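Side-chain contacts in putative SnoaL-like polyketide cyclase (Shewanella putrefaciens, PDB 3GZB), which is of unproven function but belongs to the SnoaL-like family of the NTF2 clan and may be a polyketide cyclase: residues 19-22 and 23-26; 142-145 and 146-149. All coordinates share one frame; numbering follows the deposited sequence. Where two conformers were deposited one is given.

Contact 1: 19-22 and 23-26; sequences MPQE and QQLA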
HETATM    1  N   MSE A  19      -2.560   1.622 -20.231  1.00 10.41           N
HETATM    2  CA  MSE A  19      -2.645   2.081 -18.854  1.00  9.86           C
HETATM    3  C   MSE A  19      -4.023   2.641 -18.566  1.00 11.20           C
HETATM    4  O   MSE A  19      -4.492   3.532 -19.268  1.00  9.71           O
HETATM    5  CB  MSE A  19      -1.622   3.164 -18.575  1.00  9.55           C
HETATM    6  CG  MSE A  19      -1.629   3.529 -17.106  1.00 10.91           C
HETATM    7 SE   MSE A  19      -0.268   4.854 -16.591  0.75  8.50          SE
HETATM    8  CE  MSE A  19       1.253   3.738 -16.851  1.00 17.15           C
ATOM      9  N   PRO A  20      -4.713   2.140 -17.541  1.00  9.12           N
ATOM     10  CA  PRO A  20      -6.031   2.643 -17.233  1.00 11.08           C
ATOM     11  C   PRO A  20      -6.020   4.159 -16.994  1.00 10.43           C
ATOM     12  O   PRO A  20      -5.031   4.712 -16.490  1.00  9.36           O
ATOM     13  CB  PRO A  20      -6.340   1.921 -15.928  1.00 11.38           C
ATOM     14  CG  PRO A  20      -5.627   0.624 -16.051  1.00 10.62           C
ATOM     15  CD  PRO A  20      -4.342   1.011 -16.657  1.00  9.83           C
ATOM     16  N   GLN A  21      -7.093   4.839 -17.338  1.00  8.63           N
ATOM     17  CA  GLN A  21      -7.143   6.281 -17.151  1.00  8.00           C
ATOM     18  C   GLN A  21      -6.901   6.721 -15.685  1.00  8.87           C
ATOM     19  O   GLN A  21      -6.393   7.805 -15.431  1.00  8.26           O
ATOM     20  CB  GLN A  21      -8.448   6.851 -17.665  1.00 10.71           C
ATOM     21  CG  GLN A  21      -8.650   6.717 -19.190  1.00  9.79           C
ATOM     22  CD  GLN A  21      -7.688   7.559 -20.052  1.00 11.22           C
ATOM     23  OE1 GLN A  21      -7.097   8.602 -19.602  1.00 14.05           O
ATOM     24  NE2 GLN A  21      -7.564   7.133 -21.289  1.00  6.76           N
ATOM     25  N   GLU A  22      -7.356   5.904 -14.742  1.00  9.87           N
ATOM     26  CA  GLU A  22      -7.182   6.233 -13.323  1.00  8.83           C
ATOM     27  C   GLU A  22      -5.697   6.268 -12.958  1.00  9.69           C
ATOM     28  O   GLU A  22      -5.203   7.156 -12.296  1.00  8.76           O
ATOM     29  CB  GLU A  22      -7.931   5.193 -12.457  1.00  9.73           C
ATOM     30  CG  GLU A  22      -9.411   5.155 -12.741  1.00 11.44           C
ATOM     31  CD  GLU A  22      -9.864   4.196 -13.812  1.00 15.72           C
ATOM     32  OE1 GLU A  22      -9.090   3.744 -14.697  1.00 12.08           O
ATOM     33  OE2 GLU A  22     -11.089   3.880 -13.773  1.00 22.21           O
ATOM     34  N   GLN A  23      -4.949   5.284 -13.460  1.00  7.76           N
ATOM     35  CA  GLN A  23      -3.490   5.317 -13.304  1.00  8.43           C
ATOM     36  C   GLN A  23      -2.845   6.517 -14.013  1.00  8.27           C
ATOM     37  O   GLN A  23      -1.950   7.130 -13.449  1.00  8.68           O
ATOM     38  CB  GLN A  23      -2.870   4.006 -13.747  1.00  9.44           C
ATOM     39  CG  GLN A  23      -3.256   2.782 -12.899  1.00  9.41           C
ATOM     40  CD  GLN A  23      -2.555   1.521 -13.384  1.00  7.99           C
ATOM     41  OE1 GLN A  23      -1.475   1.579 -13.964  1.00 10.15           O
ATOM     42  NE2 GLN A  23      -3.183   0.361 -13.147  1.00 10.07           N
ATOM     43  N   GLN A  24      -3.317   6.883 -15.206  1.00  8.55           N
ATOM     44  CA  GLN A  24      -2.728   7.984 -15.953  1.00  6.98           C
ATOM     45  C   GLN A  24      -2.885   9.270 -15.163  1.00  8.14           C
ATOM     46  O   GLN A  24      -1.969  10.086 -15.121  1.00  9.36           O
ATOM     47  CB  GLN A  24      -3.369   8.107 -17.339  1.00  6.74           C
ATOM     48  CG  GLN A  24      -3.059   6.981 -18.299  1.00  7.94           C
ATOM     49  CD  GLN A  24      -3.507   7.256 -19.701  1.00 11.79           C
ATOM     50  OE1 GLN A  24      -3.269   8.372 -20.228  1.00 10.49           O
ATOM     51  NE2 GLN A  24      -4.140   6.266 -20.323  1.00 10.17           N
ATOM     52  N   LEU A  25      -4.026   9.429 -14.536  1.00  8.96           N
ATOM     53  CA  LEU A  25      -4.235  10.634 -13.732  1.00  8.70           C
ATOM     54  C   LEU A  25      -3.351  10.652 -12.484  1.00 11.15           C
ATOM     55  O   LEU A  25      -2.816  11.688 -12.116  1.00 10.37           O
ATOM     56  CB  LEU A  25      -5.715  10.813 -13.376  1.00  8.52           C
ATOM     57  CG  LEU A  25      -6.102  12.160 -12.747  1.00  9.37           C
ATOM     58  CD1 LEU A  25      -5.806  13.352 -13.712  1.00 11.54           C
ATOM     59  CD2 LEU A  25      -7.578  12.167 -12.301  1.00 12.45           C
ATOM     60  N   ALA A  26      -3.177   9.488 -11.851  1.00  9.21           N
ATOM     61  CA  ALA A  26      -2.301   9.376 -10.724  1.00  7.58           C
ATOM     62  C   ALA A  26      -0.898   9.794 -11.100  1.00  8.80           C
ATOM     63  O   ALA A  26      -0.234  10.446 -10.291  1.00  9.27           O
ATOM     64  CB  ALA A  26      -2.287   7.923 -10.204  1.00  8.87           C
TER
HETATM   65  O   HOH W   1      -5.176   9.922 -21.342  1.00 14.06           O
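Q24 N reaches back to P20 O at 3.0 Å, the first i to i+4 bond of helix 21-34, and L25 N to Q21 O and A26 N to E22 O continue it. P20 holds the N-cap position. Separately, the side chain of Q24 turns back to the chain just before the helix. Its NE2 donates to M19 O at 3.0 Å, with a nearly straight N-H...O angle of 168°. The acceptor lies in the amide plane of Q24, while the donor is tilted from the carbonyl plane of M19. The other end of the same amide is held by water: one molecule donates to Q24 OE1 at 2.7 Å and to Q21 OE1 at 2.9 Å. The two glutamine amides are turned 40° against each other.

M19 is a selenomethionine. Its CG stands anti to the backbone N (chi1 -174°), which carries the chain over the first turn. CG meets Q23 CB at 3.6 Å, and SE rests near Q24 CG at 3.9 Å. P20 and Q23 lie side by side and point the same way. Ring atom P20 CD sits 3.8 Å from Q23 NE2, against the amide end of the glutamine. The hydrogen bond of that amide goes to N89 OD1 on strand 86-90. M19 also packs on M87 of that strand, and L25 and A26 turn to the protein interior.

The two glutamine amides thus do different work. That of Q23 fixes the helix start to the sheet through N89. That of Q24 ties the helix to M19 through NE2, and its OE1 is linked through a water to Q21. M19 serves both, packing on Q23 with CG and meeting Q24 with SE and O.

Contact 2: 142-145 and 146-149; sequences IDYQ and TMSD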
ATOM      1  N   ILE A 142       4.795   5.163   4.900  1.00 10.18           N
ATOM      2  CA  ILE A 142       6.225   5.428   4.666  1.00  8.73           C
ATOM      3  C   ILE A 142       7.055   4.629   5.639  1.00  7.82           C
ATOM      4  O   ILE A 142       6.745   4.584   6.845  1.00  9.89           O
ATOM      5  CB  ILE A 142       6.519   6.896   4.888  1.00  9.72           C
ATOM      6  CG1 ILE A 142       5.639   7.798   4.024  1.00 12.41           C
ATOM      7  CG2 ILE A 142       7.997   7.262   4.644  1.00 10.19           C
ATOM      8  CD1 ILE A 142       5.702   7.589   2.543  1.00 12.73           C
ATOM      9  N   ASP A 143       8.144   4.006   5.143  1.00  8.17           N
ATOM     10  CA  ASP A 143       9.067   3.249   6.007  1.00  7.96           C
ATOM     11  C   ASP A 143      10.131   4.185   6.607  1.00  9.24           C
ATOM     12  O   ASP A 143      11.286   4.265   6.161  1.00 10.28           O
ATOM     13  CB  ASP A 143       9.723   2.093   5.196  1.00  7.84           C
ATOM     14  CG  ASP A 143      10.643   1.218   6.001  1.00  8.16           C
ATOM     15  OD1 ASP A 143      10.824   1.425   7.209  1.00 10.07           O
ATOM     16  OD2 ASP A 143      11.212   0.326   5.341  1.00  9.55           O
ATOM     17  N   TYR A 144       9.735   4.891   7.665  1.00  9.36           N
ATOM     18  CA  TYR A 144      10.620   5.880   8.293  1.00  9.16           C
ATOM     19  C   TYR A 144      11.825   5.243   8.969  1.00 10.43           C
ATOM     20  O   TYR A 144      12.883   5.848   9.001  1.00 10.14           O
ATOM     21  CB  TYR A 144       9.851   6.699   9.334  1.00 10.77           C
ATOM     22  CG  TYR A 144       8.893   7.677   8.729  1.00 10.50           C
ATOM     23  CD1 TYR A 144       9.348   8.737   8.006  1.00 12.53           C
ATOM     24  CD2 TYR A 144       7.505   7.527   8.852  1.00 11.77           C
ATOM     25  CE1 TYR A 144       8.493   9.640   7.428  1.00 14.60           C
ATOM     26  CE2 TYR A 144       6.637   8.425   8.247  1.00 14.01           C
ATOM     27  CZ  TYR A 144       7.126   9.464   7.583  1.00 13.82           C
ATOM     28  OH  TYR A 144       6.279  10.399   6.996  1.00 16.17           O
ATOM     29  N   GLN A 145      11.704   4.031   9.511  1.00  9.78           N
ATOM     30  CA  GLN A 145      12.860   3.412  10.132  1.00 10.45           C
ATOM     31  C   GLN A 145      13.966   3.153   9.121  1.00 10.09           C
ATOM     32  O   GLN A 145      15.151   3.378   9.449  1.00 11.27           O
ATOM     33  CB  GLN A 145      12.503   2.119  10.857  1.00 11.71           C
ATOM     34  CG  GLN A 145      13.692   1.537  11.666  1.00 14.79           C
ATOM     35  CD  GLN A 145      14.167   2.489  12.767  1.00 16.91           C
ATOM     36  OE1 GLN A 145      13.392   2.846  13.654  1.00 22.01           O
ATOM     37  NE2 GLN A 145      15.437   2.955  12.680  1.00 18.27           N
ATOM     38  N   THR A 146      13.615   2.738   7.914  1.00  8.51           N
ATOM     39  CA  THR A 146      14.624   2.542   6.882  1.00 10.89           C
ATOM     40  C   THR A 146      15.290   3.869   6.541  1.00  9.80           C
ATOM     41  O   THR A 146      16.524   3.944   6.343  1.00 11.27           O
ATOM     42  CB  THR A 146      14.063   1.826   5.661  1.00 11.18           C
ATOM     43  OG1 THR A 146      13.764   0.462   6.035  1.00 11.50           O
ATOM     44  CG2 THR A 146      15.043   1.826   4.479  1.00 11.51           C
HETATM   45  N   MSE A 147      14.509   4.921   6.421  1.00  9.04           N
HETATM   46  CA  MSE A 147      15.049   6.254   6.205  1.00 11.48           C
HETATM   47  C   MSE A 147      16.022   6.603   7.337  1.00  9.38           C
HETATM   48  O   MSE A 147      17.162   7.081   7.094  1.00 11.09           O
HETATM   49  CB  MSE A 147      13.900   7.275   6.131  1.00 11.66           C
HETATM   50  CG  MSE A 147      14.409   8.669   5.967  1.00 12.99           C
HETATM   51 SE   MSE A 147      13.076  10.046   6.413  0.75 12.26          SE
HETATM   52  CE  MSE A 147      13.150   9.898   8.308  1.00 18.20           C
ATOM     53  N   SER A 148      15.620   6.428   8.585  1.00 10.06           N
ATOM     54  CA  SER A 148      16.476   6.732   9.730  0.50 11.74           C
ATOM     55  C   SER A 148      17.791   5.924   9.711  1.00 12.43           C
ATOM     56  O   SER A 148      18.882   6.460  10.027  1.00 12.54           O
ATOM     57  CB  SER A 148      15.710   6.436  11.013  0.50 13.16           C
ATOM     58  OG  SER A 148      14.671   7.366  11.198  0.50 13.03           O
ATOM     59  N   ASP A 149      17.720   4.652   9.350  1.00 11.41           N
ATOM     60  CA  ASP A 149      18.916   3.811   9.229  1.00 14.72           C
ATOM     61  C   ASP A 149      19.929   4.385   8.223  1.00 14.58           C
ATOM     62  O   ASP A 149      21.141   4.424   8.451  1.00 14.29           O
ATOM     63  CB  ASP A 149      18.542   2.393   8.787  1.00 14.60           C
ATOM     64  CG  ASP A 149      17.689   1.630   9.818  1.00 17.39           C
ATOM     65  OD1 ASP A 149      17.691   2.018  10.996  1.00 17.66           O
ATOM     66  OD2 ASP A 149      17.043   0.640   9.401  1.00 25.13           O
TER
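D143 is the N-cap of helix 144-151, and its carboxylate meets T146 in the first turn. T146 N donates to D143 OD1 at 3.2 Å, and T146 OG1 donates to D143 OD2 at 2.6 Å. Both donors stand above the carboxylate plane. D143 has CG anti to its own N (chi1 -178°), which brings the carboxylate across to T146. OD2 also accepts from H86 NE2 of the second subunit. Were D143 replaced by alanine, T146 N would probably lose its cap, and T146 OG1 and H86 of the second subunit the carboxylate oxygen they share.

Further along, Y144 O accepts from S148 N at 2.8 Å. Q145 NE2 bonds D149 OD1 at 3.0 Å, one turn on, with amide and carboxylate planes 36° apart. Selenomethionine M147 brings CE to the edge of the Y144 ring, 4.0 Å from CD1. I142 CG2 lies over a face of that ring, and Y144 OH is hydrogen-bonded to D53 OD2. A bound methylpentanediol, probably from the crystallisation liquor, lies beside Y144.

An aspartate at the N-cap that accepts from the amide three residues on is a classic helix cap. Here the T146 hydroxyl adds a second bond, where strand 134-142 gives way to the C-terminal helix.

How the contacts relate
From the N terminus, contact 1 comes first, where the chain enters helix 21-34. The chain then passes through helices 38-42 and 63-73 and the strands of the mixed sheet before strand 134-142 leads into contact 2 and helix 144-151. The contacts follow in series, neither nested nor crossed. Each closes a single helical turn, not a long loop. They lie on opposite sides of the chain's centre. The centres of contact 1 and contact 2 are about 29 Å apart, and the nearest atoms of contact 1 and contact 2 about 14 Å apart. Contact 1 joins the first helix to strands 86-90 and 93-103. Contact 2 joins the last helix to strand 115-129 and to the second subunit.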